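Putative histidinol-phosphate aminotransferase (Burkholderia pseudomallei, PDB 3P1T) probably transfers the amino group of L-histidinol phosphate to 2-oxoglutarate in histidine biosynthesis, using pyridoxal 5'-phosphate as cofactor. Local coordinates at residues Ala16-Leu21 against Asp322-Leu326. Numbering follows the deposited sequence.
Sequences AQAVCL and DNDRL
Strand-on-helix packing joins the two ends of the chain: the segment Ala16-Leu21, extended as far as Cys20, with psi falling to 50° at Leu21, and carrying the short edge strand 19-20, lies against the first half of the C-terminal helix 320-333, from Asp322 to Leu326. The nearest CA atoms across the two segments are those of Val19 and Asp322, 6.2 Å apart. CA-to-CB bonds of Val19 and Leu21 point toward the helix, that of Cys20 away. Val19 (chi1 t) fits between two side chains one helical turn apart, its CG2 lying 4.0 Å from Asp322 OD1 and 3.8 Å from Arg325 CD. Leu21 (chi1 m, chi2 t) reaches over the helix, CD2 3.9 Å from Asp322 CB and CD1 3.8 Å from Leu326 CB. This belongs to the small domain of the fold-type I aminotransferases, built from both ends of the chain, where the N-terminal strand pairs in parallel with 299-303 at the edge of a four-stranded mixed sheet and the terminal helix packs on one face; Leu326 also touches Ile299, Val301 and Ile315 there. Arg325 (chi1 m, chi2 -128°, chi3 p) runs past Val19 and bends toward the start of the segment. Its NH1 gives a weak hydrogen bond to Gln17 O (2.9 Å, 121° at the hydrogen), Ala16 CB sits over one guanidinium face, 3.9 Å from Arg325 NE, and NH2 is hydrogen-bonded to Arg297 O, just ahead of strand 299-303.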
# COMPACT_ATOMS: atom_id res chain seq x y z
N ALA A 16 8.64 -36.07 -9.34
CA ALA A 16 8.55 -35.40 -8.03
C ALA A 16 9.22 -34.01 -8.09
O ALA A 16 10.44 -33.87 -7.95
CB ALA A 16 9.21 -36.25 -6.96
N GLN A 17 8.38 -32.98 -8.29
CA GLN A 17 8.79 -31.58 -8.41
C GLN A 17 9.09 -30.95 -7.03
O GLN A 17 8.96 -31.61 -5.99
CB GLN A 17 7.71 -30.78 -9.15
CG GLN A 17 6.27 -31.04 -8.71
CD GLN A 17 5.35 -30.69 -9.84
OE1 GLN A 17 5.09 -29.51 -10.12
NE2 GLN A 17 4.90 -31.71 -10.56
N ALA A 18 9.52 -29.66 -7.04
CA ALA A 18 9.83 -28.87 -5.85
C ALA A 18 8.58 -28.65 -5.00
O ALA A 18 7.47 -28.57 -5.53
CB ALA A 18 10.44 -27.54 -6.24
N VAL A 19 8.78 -28.59 -3.66
CA VAL A 19 7.73 -28.46 -2.66
C VAL A 19 8.14 -27.37 -1.66
O VAL A 19 9.21 -27.45 -1.06
CB VAL A 19 7.51 -29.86 -1.97
CG1 VAL A 19 6.74 -29.76 -0.66
CG2 VAL A 19 6.82 -30.84 -2.92
N CYS A 20 7.28 -26.33 -1.49
CA CYS A 20 7.51 -25.24 -0.54
C CYS A 20 6.43 -25.28 0.53
O CYS A 20 5.25 -25.05 0.26
CB CYS A 20 7.59 -23.86 -1.22
SG CYS A 20 8.06 -22.49 -0.10
N LEU A 21 6.86 -25.59 1.74
CA LEU A 21 6.06 -25.64 2.95
C LEU A 21 6.78 -24.77 3.97
O LEU A 21 7.07 -25.23 5.08
CB LEU A 21 5.91 -27.11 3.44
CG LEU A 21 5.45 -28.20 2.47
CD1 LEU A 21 5.72 -29.57 3.03
CD2 LEU A 21 3.98 -28.07 2.14
N ASP A 322 1.93 -32.79 -1.41
CA ASP A 322 3.05 -32.03 -0.83
C ASP A 322 3.49 -32.61 0.52
O ASP A 322 4.68 -32.87 0.75
CB ASP A 322 2.67 -30.55 -0.64
CG ASP A 322 2.35 -29.81 -1.92
OD1 ASP A 322 2.84 -30.26 -3.00
OD2 ASP A 322 1.64 -28.76 -1.84
N ASN A 323 2.50 -32.86 1.40
CA ASN A 323 2.67 -33.45 2.71
C ASN A 323 3.21 -34.88 2.58
O ASN A 323 4.02 -35.29 3.41
CB ASN A 323 1.36 -33.42 3.48
CG ASN A 323 0.79 -32.02 3.66
OD1 ASN A 323 1.49 -31.01 3.56
ND2 ASN A 323 -0.49 -31.94 3.92
N ASP A 324 2.80 -35.61 1.49
CA ASP A 324 3.30 -36.95 1.15
C ASP A 324 4.83 -36.91 0.93
O ASP A 324 5.56 -37.72 1.52
CB ASP A 324 2.60 -37.52 -0.13
CG ASP A 324 1.23 -38.18 0.01
OD1 ASP A 324 0.81 -38.47 1.16
OD2 ASP A 324 0.61 -38.50 -1.05
N ARG A 325 5.30 -35.92 0.13
CA ARG A 325 6.71 -35.68 -0.22
C ARG A 325 7.54 -35.41 1.05
O ARG A 325 8.60 -36.03 1.22
CB ARG A 325 6.84 -34.51 -1.21
CG ARG A 325 6.38 -34.86 -2.64
CD ARG A 325 7.42 -34.53 -3.69
NE ARG A 325 8.73 -35.05 -3.31
CZ ARG A 325 9.85 -34.34 -3.27
NH1 ARG A 325 9.86 -33.07 -3.68
NH2 ARG A 325 10.98 -34.90 -2.87
N LEU A 326 7.04 -34.52 1.94
CA LEU A 326 7.68 -34.16 3.20
C LEU A 326 7.82 -35.37 4.11
O LEU A 326 8.92 -35.61 4.63
CB LEU A 326 6.94 -33.06 3.95
CG LEU A 326 7.53 -32.81 5.34
CD1 LEU A 326 8.36 -31.56 5.38
CD2 LEU A 326 6.51 -32.98 6.46